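Local coordinates for periplasmic binding protein component of an ABC type zinc uptake transporter (Synechocystis sp., PDB 2OV3) that binds zinc in the periplasm and probably hands it to the membrane part of an ABC-type transporter for uptake into the cell, at residues A2-V7 with L23-V28; V56-G61 with P100-S105; Q151-L156 with Q250-A255; I180-E185 with Q192-L197. All coordinates share one frame; numbering follows the deposited sequence.

Contact 1: residues A2-V7 with L23-V28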
loop_
_atom_site.group_PDB
_atom_site.type_symbol
_atom_site.label_atom_id
_atom_site.label_comp_id
_atom_site.label_asym_id
_atom_site.label_seq_id
_atom_site.Cartn_x
_atom_site.Cartn_y
_atom_site.Cartn_z
ATOM N N ALA A 2 -7.547 21.526 15.883
ATOM C CA ALA A 2 -7.191 20.366 15.068
ATOM C C ALA A 2 -6.315 19.370 15.827
ATOM O O ALA A 2 -5.267 19.727 16.367
ATOM C CB ALA A 2 -6.496 20.819 13.791
ATOM N N MET A 3 -6.765 18.120 15.853
ATOM C CA MET A 3 -6.089 17.020 16.531
ATOM C C MET A 3 -4.859 16.575 15.725
ATOM O O MET A 3 -4.960 16.363 14.516
ATOM C CB MET A 3 -7.094 15.874 16.670
ATOM C CG MET A 3 -6.774 14.827 17.698
ATOM S SD MET A 3 -8.253 13.826 18.061
ATOM C CE MET A 3 -8.772 14.580 19.601
ATOM N N ASP A 4 -3.705 16.441 16.381
ATOM C CA ASP A 4 -2.482 16.038 15.677
ATOM C C ASP A 4 -2.284 14.530 15.620
ATOM O O ASP A 4 -1.931 13.890 16.614
ATOM C CB ASP A 4 -1.237 16.676 16.309
ATOM C CG ASP A 4 -1.149 18.171 16.056
ATOM O OD1 ASP A 4 -1.321 18.600 14.898
ATOM O OD2 ASP A 4 -0.899 18.923 17.013
ATOM N N ILE A 5 -2.502 13.957 14.447
ATOM C CA ILE A 5 -2.325 12.525 14.284
ATOM C C ILE A 5 -1.148 12.312 13.348
ATOM O O ILE A 5 -0.941 13.075 12.414
ATOM C CB ILE A 5 -3.597 11.873 13.703
ATOM C CG1 ILE A 5 -4.738 11.958 14.726
ATOM C CG2 ILE A 5 -3.325 10.417 13.336
ATOM C CD1 ILE A 5 -5.327 13.336 14.878
ATOM N N THR A 6 -0.352 11.294 13.607
ATOM C CA THR A 6 0.770 11.040 12.725
ATOM C C THR A 6 0.516 9.693 12.036
ATOM O O THR A 6 -0.129 8.813 12.612
ATOM C CB THR A 6 2.107 11.028 13.530
ATOM O OG1 THR A 6 2.341 12.331 14.087
ATOM C CG2 THR A 6 3.275 10.666 12.629
ATOM N N VAL A 7 0.974 9.548 10.791
ATOM C CA VAL A 7 0.813 8.297 10.040
ATOM C C VAL A 7 2.147 7.878 9.441
ATOM O O VAL A 7 3.039 8.711 9.255
ATOM C CB VAL A 7 -0.197 8.409 8.849
ATOM C CG1 VAL A 7 -1.571 8.831 9.341
ATOM C CG2 VAL A 7 0.338 9.369 7.791
ATOM N N LEU A 23 -10.580 18.508 11.130
ATOM C CA LEU A 23 -10.508 18.166 12.557
ATOM C C LEU A 23 -9.194 17.474 12.890
ATOM O O LEU A 23 -8.902 17.185 14.053
ATOM C CB LEU A 23 -11.662 17.251 12.955
ATOM C CG LEU A 23 -13.078 17.773 12.709
ATOM C CD1 LEU A 23 -14.074 16.761 13.264
ATOM C CD2 LEU A 23 -13.255 19.130 13.389
ATOM N N VAL A 24 -8.410 17.194 11.856
ATOM C CA VAL A 24 -7.128 16.554 12.053
ATOM C C VAL A 24 -6.057 17.268 11.268
ATOM O O VAL A 24 -6.334 17.909 10.256
ATOM C CB VAL A 24 -7.135 15.046 11.611
ATOM C CG1 VAL A 24 -8.302 14.302 12.264
ATOM C CG2 VAL A 24 -7.211 14.933 10.088
ATOM N N ARG A 25 -4.833 17.156 11.769
ATOM C CA ARG A 25 -3.646 17.724 11.138
ATOM C C ARG A 25 -2.730 16.508 11.081
ATOM O O ARG A 25 -2.137 16.113 12.089
ATOM C CB ARG A 25 -3.027 18.824 12.009
ATOM C CG ARG A 25 -1.861 19.540 11.333
ATOM C CD ARG A 25 -1.428 20.793 12.095
ATOM N NE ARG A 25 -2.567 21.673 12.367
ATOM C CZ ARG A 25 -2.470 22.896 12.875
ATOM N NH1 ARG A 25 -1.277 23.404 13.173
ATOM N NH2 ARG A 25 -3.572 23.606 13.098
ATOM N N VAL A 26 -2.653 15.904 9.899
ATOM C CA VAL A 26 -1.858 14.699 9.682
ATOM C C VAL A 26 -0.379 14.936 9.374
ATOM O O VAL A 26 -0.034 15.847 8.624
ATOM C CB VAL A 26 -2.436 13.853 8.500
ATOM C CG1 VAL A 26 -1.666 12.540 8.365
ATOM C CG2 VAL A 26 -3.926 13.578 8.707
ATOM N N SER A 27 0.488 14.115 9.961
ATOM C CA SER A 27 1.914 14.182 9.675
ATOM C C SER A 27 2.303 12.782 9.170
ATOM O O SER A 27 1.814 11.763 9.679
ATOM C CB SER A 27 2.710 14.553 10.923
ATOM O OG SER A 27 2.540 15.923 11.254
ATOM N N VAL A 28 3.161 12.744 8.151
ATOM C CA VAL A 28 3.618 11.491 7.552
ATOM C C VAL A 28 5.076 11.274 7.917
ATOM O O VAL A 28 5.898 12.170 7.771
ATOM C CB VAL A 28 3.492 11.520 6.004
ATOM C CG1 VAL A 28 3.896 10.172 5.403
ATOM C CG2 VAL A 28 2.064 11.838 5.608
#

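Contact 2: residues V56-G61 with P100-S105. With ZN (zinc ion), chain B.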
loop_
_atom_site.group_PDB
_atom_site.type_symbol
_atom_site.label_atom_id
_atom_site.label_comp_id
_atom_site.label_asym_id
_atom_site.label_seq_id
_atom_site.Cartn_x
_atom_site.Cartn_y
_atom_site.Cartn_z
ATOM N N VAL A 56 -1.255 6.319 13.600
ATOM C CA VAL A 56 -1.934 5.255 12.879
ATOM C C VAL A 56 -0.958 4.270 12.237
ATOM O O VAL A 56 -0.354 4.552 11.191
ATOM C CB VAL A 56 -2.850 5.800 11.754
ATOM C CG1 VAL A 56 -3.695 4.664 11.191
ATOM C CG2 VAL A 56 -3.742 6.920 12.283
ATOM N N LEU A 57 -0.812 3.111 12.869
ATOM C CA LEU A 57 0.059 2.066 12.361
ATOM C C LEU A 57 -0.665 1.348 11.233
ATOM O O LEU A 57 -1.901 1.295 11.200
ATOM C CB LEU A 57 0.364 1.042 13.454
ATOM C CG LEU A 57 0.975 1.516 14.775
ATOM C CD1 LEU A 57 0.788 0.440 15.828
ATOM C CD2 LEU A 57 2.451 1.841 14.584
ATOM N N ILE A 58 0.114 0.821 10.294
ATOM C CA ILE A 58 -0.424 0.043 9.186
ATOM C C ILE A 58 -0.655 -1.333 9.818
ATOM O O ILE A 58 -1.616 -2.033 9.502
ATOM C CB ILE A 58 0.606 -0.087 8.018
ATOM C CG1 ILE A 58 0.485 1.108 7.069
ATOM C CG2 ILE A 58 0.383 -1.385 7.239
ATOM C CD1 ILE A 58 1.541 2.159 7.308
ATOM N N GLY A 59 0.232 -1.684 10.746
ATOM C CA GLY A 59 0.142 -2.959 11.427
ATOM C C GLY A 59 0.851 -4.040 10.635
ATOM O O GLY A 59 1.595 -3.732 9.702
ATOM N N LEU A 60 0.614 -5.302 10.992
ATOM C CA LEU A 60 1.235 -6.433 10.300
ATOM C C LEU A 60 2.750 -6.309 10.243
ATOM O O LEU A 60 3.381 -6.695 9.259
ATOM C CB LEU A 60 0.652 -6.549 8.896
ATOM C CG LEU A 60 -0.830 -6.903 8.928
ATOM C CD1 LEU A 60 -1.434 -6.818 7.527
ATOM C CD2 LEU A 60 -1.000 -8.293 9.484
ATOM N N GLY A 61 3.325 -5.755 11.307
ATOM C CA GLY A 61 4.763 -5.592 11.389
ATOM C C GLY A 61 5.351 -4.602 10.408
ATOM O O GLY A 61 6.503 -4.738 10.033
ATOM N N PRO A 100 2.215 -6.847 4.881
ATOM C CA PRO A 100 1.666 -5.573 5.364
ATOM C C PRO A 100 0.962 -4.627 4.372
ATOM O O PRO A 100 0.222 -3.739 4.795
ATOM C CB PRO A 100 2.884 -4.917 6.009
ATOM C CG PRO A 100 3.980 -5.306 5.062
ATOM C CD PRO A 100 3.686 -6.778 4.767
ATOM N N HIS A 101 1.183 -4.823 3.070
ATOM C CA HIS A 101 0.596 -3.974 2.029
ATOM C C HIS A 101 -0.929 -4.065 1.869
ATOM O O HIS A 101 -1.417 -4.235 0.750
ATOM C CB HIS A 101 1.240 -4.286 0.669
ATOM C CG HIS A 101 2.727 -4.453 0.717
ATOM N ND1 HIS A 101 3.332 -5.667 0.973
ATOM C CD2 HIS A 101 3.731 -3.561 0.557
ATOM C CE1 HIS A 101 4.645 -5.512 0.969
ATOM N NE2 HIS A 101 4.911 -4.244 0.721
ATOM N N ILE A 102 -1.688 -3.942 2.954
ATOM C CA ILE A 102 -3.143 -4.019 2.836
ATOM C C ILE A 102 -3.766 -2.670 2.422
ATOM O O ILE A 102 -4.930 -2.612 2.040
ATOM C CB ILE A 102 -3.821 -4.525 4.180
ATOM C CG1 ILE A 102 -3.813 -3.440 5.265
ATOM C CG2 ILE A 102 -3.097 -5.749 4.716
ATOM C CD1 ILE A 102 -2.463 -3.079 5.769
ATOM N N TRP A 103 -2.979 -1.599 2.471
ATOM C CA TRP A 103 -3.484 -0.284 2.121
ATOM C C TRP A 103 -3.729 -0.090 0.616
ATOM O O TRP A 103 -4.158 0.977 0.173
ATOM C CB TRP A 103 -2.540 0.810 2.668
ATOM C CG TRP A 103 -1.259 0.978 1.900
ATOM C CD1 TRP A 103 -1.091 1.693 0.755
ATOM C CD2 TRP A 103 0.012 0.385 2.196
ATOM N NE1 TRP A 103 0.204 1.584 0.306
ATOM C CE2 TRP A 103 0.906 0.780 1.169
ATOM C CE3 TRP A 103 0.486 -0.449 3.218
ATOM C CZ2 TRP A 103 2.252 0.372 1.141
ATOM C CZ3 TRP A 103 1.816 -0.855 3.194
ATOM C CH2 TRP A 103 2.685 -0.445 2.157
ATOM N N LEU A 104 -3.466 -1.121 -0.175
ATOM C CA LEU A 104 -3.681 -1.028 -1.608
ATOM C C LEU A 104 -4.928 -1.837 -2.016
ATOM O O LEU A 104 -5.215 -2.024 -3.203
ATOM C CB LEU A 104 -2.413 -1.490 -2.354
ATOM C CG LEU A 104 -1.193 -0.579 -1.998
ATOM C CD1 LEU A 104 0.112 -1.216 -2.420
ATOM C CD2 LEU A 104 -1.363 0.796 -2.679
ATOM N N SER A 105 -5.666 -2.320 -1.018
ATOM C CA SER A 105 -6.914 -3.051 -1.259
ATOM C C SER A 105 -8.065 -2.130 -0.863
ATOM O O SER A 105 -8.222 -1.795 0.317
ATOM C CB SER A 105 -6.989 -4.334 -0.413
ATOM O OG SER A 105 -8.320 -4.835 -0.359
HETATM ZN ZN ZN B . 6.591 -2.660 0.416
HETATM O O HOH W 1 6.189 -0.597 -0.388
#

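Contact 3: residues Q151-L156 with Q250-A255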
loop_
_atom_site.group_PDB
_atom_site.type_symbol
_atom_site.label_atom_id
_atom_site.label_comp_id
_atom_site.label_asym_id
_atom_site.label_seq_id
_atom_site.Cartn_x
_atom_site.Cartn_y
_atom_site.Cartn_z
ATOM N N GLN A 151 -14.281 -3.626 -13.291
ATOM C CA GLN A 151 -14.649 -3.632 -14.698
ATOM C C GLN A 151 -13.457 -3.428 -15.615
ATOM O O GLN A 151 -13.546 -3.655 -16.819
ATOM C CB GLN A 151 -15.690 -2.548 -14.976
ATOM C CG GLN A 151 -17.100 -3.081 -15.184
ATOM C CD GLN A 151 -18.112 -1.962 -15.331
ATOM O OE1 GLN A 151 -18.351 -1.196 -14.389
ATOM N NE2 GLN A 151 -18.704 -1.850 -16.518
ATOM N N ILE A 152 -12.336 -3.002 -15.052
ATOM C CA ILE A 152 -11.153 -2.765 -15.865
ATOM C C ILE A 152 -10.285 -4.005 -15.972
ATOM O O ILE A 152 -9.682 -4.272 -17.015
ATOM C CB ILE A 152 -10.309 -1.637 -15.271
ATOM C CG1 ILE A 152 -11.203 -0.412 -15.045
ATOM C CG2 ILE A 152 -9.144 -1.312 -16.207
ATOM C CD1 ILE A 152 -10.568 0.682 -14.206
ATOM N N LEU A 153 -10.241 -4.768 -14.891
ATOM C CA LEU A 153 -9.422 -5.955 -14.849
ATOM C C LEU A 153 -10.149 -7.269 -15.128
ATOM O O LEU A 153 -9.580 -8.164 -15.748
ATOM C CB LEU A 153 -8.726 -6.013 -13.490
ATOM C CG LEU A 153 -7.575 -5.020 -13.150
ATOM C CD1 LEU A 153 -7.418 -3.934 -14.196
ATOM C CD2 LEU A 153 -7.838 -4.429 -11.776
ATOM N N GLN A 154 -11.401 -7.387 -14.691
ATOM C CA GLN A 154 -12.190 -8.614 -14.878
ATOM C C GLN A 154 -12.110 -9.298 -16.235
ATOM O O GLN A 154 -11.926 -10.506 -16.308
ATOM C CB GLN A 154 -13.666 -8.343 -14.554
ATOM C CG GLN A 154 -14.613 -9.522 -14.828
ATOM C CD GLN A 154 -15.021 -9.648 -16.301
ATOM O OE1 GLN A 154 -15.568 -8.711 -16.893
ATOM N NE2 GLN A 154 -14.760 -10.809 -16.891
ATOM N N PRO A 155 -12.261 -8.533 -17.326
ATOM C CA PRO A 155 -12.212 -9.111 -18.668
ATOM C C PRO A 155 -10.832 -9.424 -19.222
ATOM O O PRO A 155 -10.723 -10.022 -20.292
ATOM C CB PRO A 155 -12.928 -8.061 -19.502
ATOM C CG PRO A 155 -12.428 -6.793 -18.881
ATOM C CD PRO A 155 -12.533 -7.083 -17.391
ATOM N N LEU A 156 -9.782 -9.038 -18.506
ATOM C CA LEU A 156 -8.423 -9.259 -18.996
ATOM C C LEU A 156 -8.022 -10.731 -19.177
ATOM O O LEU A 156 -8.126 -11.539 -18.252
ATOM C CB LEU A 156 -7.409 -8.556 -18.081
ATOM C CG LEU A 156 -7.623 -7.062 -17.747
ATOM C CD1 LEU A 156 -6.509 -6.599 -16.801
ATOM C CD2 LEU A 156 -7.612 -6.218 -19.023
ATOM N N GLN A 250 -5.468 0.579 -14.923
ATOM C CA GLN A 250 -5.456 0.895 -16.350
ATOM C C GLN A 250 -4.184 0.447 -17.053
ATOM O O GLN A 250 -4.228 -0.001 -18.207
ATOM C CB GLN A 250 -5.665 2.401 -16.574
ATOM C CG GLN A 250 -5.986 2.739 -18.022
ATOM C CD GLN A 250 -7.060 1.815 -18.591
ATOM O OE1 GLN A 250 -8.162 1.693 -18.038
ATOM N NE2 GLN A 250 -6.735 1.145 -19.693
ATOM N N LYS A 251 -3.047 0.583 -16.373
ATOM C CA LYS A 251 -1.775 0.155 -16.957
ATOM C C LYS A 251 -1.818 -1.373 -17.060
ATOM O O LYS A 251 -1.502 -1.934 -18.107
ATOM C CB LYS A 251 -0.601 0.609 -16.080
ATOM C CG LYS A 251 -0.464 2.108 -15.970
ATOM C CD LYS A 251 0.930 2.519 -15.506
ATOM C CE LYS A 251 1.111 4.036 -15.613
ATOM N NZ LYS A 251 2.449 4.489 -15.110
ATOM N N ILE A 252 -2.220 -2.032 -15.971
ATOM C CA ILE A 252 -2.328 -3.481 -15.966
ATOM C C ILE A 252 -3.153 -3.854 -17.200
ATOM O O ILE A 252 -2.688 -4.582 -18.068
ATOM C CB ILE A 252 -3.071 -4.031 -14.709
ATOM C CG1 ILE A 252 -2.276 -3.746 -13.422
ATOM C CG2 ILE A 252 -3.335 -5.531 -14.874
ATOM C CD1 ILE A 252 -0.847 -4.256 -13.433
ATOM N N ALA A 253 -4.366 -3.316 -17.284
ATOM C CA ALA A 253 -5.266 -3.598 -18.395
ATOM C C ALA A 253 -4.658 -3.378 -19.772
ATOM O O ALA A 253 -4.868 -4.184 -20.676
ATOM C CB ALA A 253 -6.548 -2.780 -18.255
ATOM N N ASN A 254 -3.909 -2.298 -19.948
ATOM C CA ASN A 254 -3.301 -2.054 -21.250
ATOM C C ASN A 254 -2.307 -3.149 -21.587
ATOM O O ASN A 254 -2.141 -3.525 -22.745
ATOM C CB ASN A 254 -2.582 -0.704 -21.280
ATOM C CG ASN A 254 -3.537 0.458 -21.202
ATOM O OD1 ASN A 254 -4.686 0.358 -21.638
ATOM N ND2 ASN A 254 -3.074 1.571 -20.657
ATOM N N ALA A 255 -1.660 -3.670 -20.552
ATOM C CA ALA A 255 -0.662 -4.709 -20.717
ATOM C C ALA A 255 -1.227 -6.134 -20.774
ATOM O O ALA A 255 -0.668 -6.991 -21.461
ATOM C CB ALA A 255 0.361 -4.603 -19.598
#

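Contact 4: residues I180-E185 with Q192-L197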
loop_
_atom_site.group_PDB
_atom_site.type_symbol
_atom_site.label_atom_id
_atom_site.label_comp_id
_atom_site.label_asym_id
_atom_site.label_seq_id
_atom_site.Cartn_x
_atom_site.Cartn_y
_atom_site.Cartn_z
ATOM N N ILE A 180 3.994 -11.238 -10.047
ATOM C CA ILE A 180 5.223 -12.040 -10.108
ATOM C C ILE A 180 6.374 -11.113 -9.708
ATOM O O ILE A 180 6.886 -10.370 -10.546
ATOM C CB ILE A 180 5.560 -12.527 -11.531
ATOM C CG1 ILE A 180 4.326 -13.137 -12.220
ATOM C CG2 ILE A 180 6.740 -13.477 -11.464
ATOM C CD1 ILE A 180 3.620 -14.211 -11.436
ATOM N N PRO A 181 6.801 -11.159 -8.436
ATOM C CA PRO A 181 7.888 -10.313 -7.935
ATOM C C PRO A 181 9.303 -10.608 -8.417
ATOM O O PRO A 181 9.714 -11.762 -8.516
ATOM C CB PRO A 181 7.755 -10.453 -6.422
ATOM C CG PRO A 181 7.254 -11.851 -6.267
ATOM C CD PRO A 181 6.201 -11.938 -7.337
ATOM N N ILE A 182 10.041 -9.543 -8.715
ATOM C CA ILE A 182 11.427 -9.661 -9.156
ATOM C C ILE A 182 12.297 -9.728 -7.896
ATOM O O ILE A 182 13.305 -10.434 -7.860
ATOM C CB ILE A 182 11.880 -8.425 -9.985
ATOM C CG1 ILE A 182 11.003 -8.262 -11.241
ATOM C CG2 ILE A 182 13.356 -8.547 -10.339
ATOM C CD1 ILE A 182 11.109 -9.379 -12.244
ATOM N N GLU A 183 11.898 -8.980 -6.870
ATOM C CA GLU A 183 12.622 -8.928 -5.604
ATOM C C GLU A 183 12.056 -9.925 -4.594
ATOM O O GLU A 183 10.867 -10.240 -4.619
ATOM C CB GLU A 183 12.529 -7.513 -5.020
ATOM C CG GLU A 183 13.258 -7.311 -3.695
ATOM C CD GLU A 183 12.813 -6.042 -2.981
ATOM O OE1 GLU A 183 12.616 -5.015 -3.665
ATOM O OE2 GLU A 183 12.672 -6.070 -1.740
ATOM N N VAL A 184 12.913 -10.417 -3.705
ATOM C CA VAL A 184 12.497 -11.357 -2.668
ATOM C C VAL A 184 13.177 -10.990 -1.347
ATOM O O VAL A 184 14.218 -10.333 -1.337
ATOM C CB VAL A 184 12.869 -12.820 -3.037
ATOM C CG1 VAL A 184 12.229 -13.205 -4.355
ATOM C CG2 VAL A 184 14.380 -12.978 -3.105
ATOM N N GLU A 185 12.585 -11.412 -0.234
ATOM C CA GLU A 185 13.151 -11.118 1.079
ATOM C C GLU A 185 13.183 -12.342 1.986
ATOM O O GLU A 185 12.563 -12.353 3.051
ATOM C CB GLU A 185 12.355 -10.000 1.761
ATOM C CG GLU A 185 12.470 -8.636 1.085
ATOM C CD GLU A 185 13.892 -8.097 1.091
ATOM O OE1 GLU A 185 14.476 -7.964 2.191
ATOM O OE2 GLU A 185 14.418 -7.801 -0.006
ATOM N N GLN A 192 19.634 -17.895 -10.400
ATOM C CA GLN A 192 19.005 -17.992 -11.721
ATOM C C GLN A 192 17.480 -17.862 -11.676
ATOM O O GLN A 192 16.817 -17.926 -12.711
ATOM C CB GLN A 192 19.366 -19.326 -12.409
ATOM C CG GLN A 192 20.690 -19.313 -13.184
ATOM C CD GLN A 192 20.902 -20.550 -14.068
ATOM O OE1 GLN A 192 20.010 -20.961 -14.814
ATOM N NE2 GLN A 192 22.098 -21.132 -13.997
ATOM N N GLU A 193 16.925 -17.675 -10.482
ATOM C CA GLU A 193 15.476 -17.554 -10.318
ATOM C C GLU A 193 14.888 -16.506 -11.258
ATOM O O GLU A 193 13.774 -16.663 -11.756
ATOM C CB GLU A 193 15.148 -17.181 -8.875
ATOM C CG GLU A 193 15.597 -15.782 -8.489
ATOM C CD GLU A 193 15.324 -15.472 -7.039
ATOM O OE1 GLU A 193 14.185 -15.713 -6.585
ATOM O OE2 GLU A 193 16.249 -14.984 -6.355
ATOM N N LEU A 194 15.639 -15.433 -11.484
ATOM C CA LEU A 194 15.197 -14.369 -12.371
ATOM C C LEU A 194 15.213 -14.845 -13.820
ATOM O O LEU A 194 14.626 -14.215 -14.701
ATOM C CB LEU A 194 16.086 -13.129 -12.215
ATOM C CG LEU A 194 15.404 -11.901 -11.599
ATOM C CD1 LEU A 194 14.619 -12.312 -10.365
ATOM C CD2 LEU A 194 16.444 -10.841 -11.260
ATOM N N LYS A 195 15.890 -15.958 -14.071
ATOM C CA LYS A 195 15.942 -16.498 -15.420
ATOM C C LYS A 195 14.652 -17.283 -15.670
ATOM O O LYS A 195 14.068 -17.223 -16.751
ATOM C CB LYS A 195 17.161 -17.416 -15.596
ATOM C CG LYS A 195 17.276 -18.022 -16.992
ATOM C CD LYS A 195 17.491 -16.945 -18.053
ATOM C CE LYS A 195 17.386 -17.529 -19.452
ATOM N NZ LYS A 195 18.161 -18.800 -19.593
ATOM N N GLN A 196 14.219 -18.024 -14.659
ATOM C CA GLN A 196 12.989 -18.788 -14.758
ATOM C C GLN A 196 11.831 -17.811 -14.957
ATOM O O GLN A 196 10.873 -18.106 -15.670
ATOM C CB GLN A 196 12.761 -19.592 -13.483
ATOM C CG GLN A 196 11.345 -20.100 -13.327
ATOM C CD GLN A 196 11.077 -21.338 -14.153
ATOM O OE1 GLN A 196 11.395 -22.456 -13.732
ATOM N NE2 GLN A 196 10.497 -21.150 -15.345
ATOM N N LEU A 197 11.921 -16.650 -14.313
ATOM C CA LEU A 197 10.888 -15.642 -14.438
ATOM C C LEU A 197 10.835 -15.149 -15.883
ATOM O O LEU A 197 9.757 -15.036 -16.469
ATOM C CB LEU A 197 11.162 -14.481 -13.469
ATOM C CG LEU A 197 10.265 -13.230 -13.523
ATOM C CD1 LEU A 197 10.313 -12.469 -12.188
ATOM C CD2 LEU A 197 10.730 -12.340 -14.654
#

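Contact 1: residues A2-V7 with L23-V28
Asp4 and Arg25 lie side by side on one face of two parallel strands and point the same way, yet they make no salt bridge. Asp4 OD1 rests against the aliphatic part of the arginine, 3.4 Å from Arg25 CB. With its CG anti to the backbone N (chi1 -175°), Arg25 runs past the carboxylate and bends only at chi3, which leaves Arg25 NE 4.2 Å from Asp4 OD1. The carboxylate and guanidinium planes stand 79° apart and no N-H is aimed at the oxygen, so any attraction here is one of charge alone. Further along the same face, Thr6 OG1 comes to 3.9 Å from Ser27 CB.

Backbone bonds knit the strands together in the parallel pattern: Met3 N to Leu23 O, Arg25 N to Met3 O, Ile5 N to Arg25 O, Ser27 N to Ile5 O, and Val7 N to Ser27 O. The pair belongs to a beta-alpha-beta unit, in which helix 10-20 connects strand 3-7 to the edge strand 24-28, and strand 54-57 continues the sheet beyond 3-7.

The other face is apolar and turned to that helix. The Ile5 side chain crosses that of Val24 at an oblique angle, with Ile5 CD1 4.1 Å from Val24 CG1. Val7 spreads its two methyls over two partners: Val7 CG1 lies 3.8 Å from Val26 CG1, while Val7 CG2 lies 3.7 Å from Val28 CG2. Leu16 and Glu17 of the helix meet Val26, Gln12 meets Val7, and Pro10 meets Val28.

Contact 2: residues V56-G61 with P100-S105
Leu60 meets Pro100 and Ile102 from a backbone of positive phi (54°), uncommon for a residue with a side chain, and the glycines on either side of it, Gly59 and Gly61, share that sign. From there Leu60 CB lies 4.0 Å from Pro100 CB, and Leu60 CD1 presses to 3.4 Å from Ile102 CG2. Ile58 does the rest, mostly with one methyl: its CG2 sits 3.4 Å from Pro100 O and 3.6 Å from Ile102 CD1, and touches the Trp103 ring at its edge, near CE3. The indole nitrogen is used further off, bonding to Pro236 O.

Between these packed residues, His101 centres an inverse gamma turn closed by Ile102 N on Pro100 O, and its side chain points away from 56-61. His101 NE2 binds the zinc ion at 2.3 Å; His37, His165 and a water complete the site. Pro100 CG lies over one face of the imidazole, toward the rim, and Asp99 OD1 bonds to His101 ND1.

With no hydrogen bond crossing between the segments, apolar packing flanks the metal-binding turn, while Asp99 and the zinc together hold the ring's rotation, and the carboxylate would probably make NE2 a stronger donor.

Contact 3: residues Q151-L156 with Q250-A255
Ala253 takes Ile152 and Leu156 closely and Leu153 at longer range. Ile152 CG2 comes to 3.6 Å from Ala253 CB, and Leu156 brings both of its methyls to the same helix turn, CD1 and CD2 each 3.6 Å from Ala253 CA. The Leu156 side chain also crosses that of Ile252 at about a right angle, with Leu156 CD1 3.9 Å from Ile252 CG2. Leu153 CD1 is more distant, at 4.3 Å from Ala253 CB. An alanine at Leu156 would probably open a gap beside Ala253 and leave Ile252 CG2 without its methyl partner.

At one margin Gln250 swings its end back over Ile152, with Gln250 OE1 3.7 Å from Ile152 CG2. The bend at chi2 (47°) turns the amide, and Gln250 NE2 bonds to Asn254 OD1 one helical turn on, at 2.9 Å, the donor standing above the acceptor's carbonyl plane.

One shell further out, a type I turn from Leu153 to Leu156, closed by Leu156 N on Leu153 O, folds the chain near the C-terminal end of helix 128-153 so that Leu156 comes back to helix 241-256. Arg159 NH1 bonds to both Leu153 O and Leu156 O. Behind the second helix, Ile252 packs on Phe210 of strand 208-212.

The two segments thus meet mainly through aliphatic groups, without a hydrogen bond between them, and the small Ala253 probably lets them come this close.

Contact 4: residues I180-E185 with Q192-L197
Leu197, which is buried, packs against Ile180 on the close side of the contact. Its CG is anti to the backbone N (chi1 174°), which sends the methyls from the helix toward the strand end. Leu197 CD1 lies 3.8 Å from Ile180 CG2, the two side chains sliding past each other in opposite directions. Leu197 also packs on Ile182, though the exact placement of their ends is doubtful. An alanine at Leu197 would probably leave Ile180 CG2 without its methyl partner and open a gap between strand end and helix.

Next to it Leu194 crosses Ile182 almost squarely: Leu194 CD2 is 4.0 Å from Ile182 CG2, and Leu194 CD1 comes to 3.4 Å from Ile182 O. Ile223 of helix 218-227 touches both leucines. Here the edge strand 178-181 leads through a loop into helix 193-204, the connecting helix of a beta-alpha-beta crossover that leads past strand 160-163 to the parallel strand 208-212.

Beyond Ile182 the packing thins. Val184 and Glu193 are both partly exposed to solvent, which makes this the more open end. They reach toward each other tip to tip, with Val184 CG1 3.9 Å from Glu193 OE1, a methyl against a carboxylate oxygen and no polar bond between them. Glu183, just before Val184 in the chain, turns away from the helix, and its OE1 bonds to ND1 of the zinc ligand His165.

Contacts 1 and 2 share a sheet: strand 3-7 of contact 1 neighbours strand 54-57, with Thr6 O 2.9 Å from Val56 N in a probable hydrogen bond. Contact 2 carries the zinc ligand His101, and its centre lies 18 Å from that of contact 1. Contact 4 approaches the metal from the other sheet, the Pro181 side chain about 10 Å from the zinc ion and about 7 Å from the side chain of His165. Contacts 2 and 4 do not touch; their nearest atoms are about 8 Å apart. Contact 3 is away from the metal, yet the chain it closes, 151 to 255, encloses contact 4, with centres 23 Å apart.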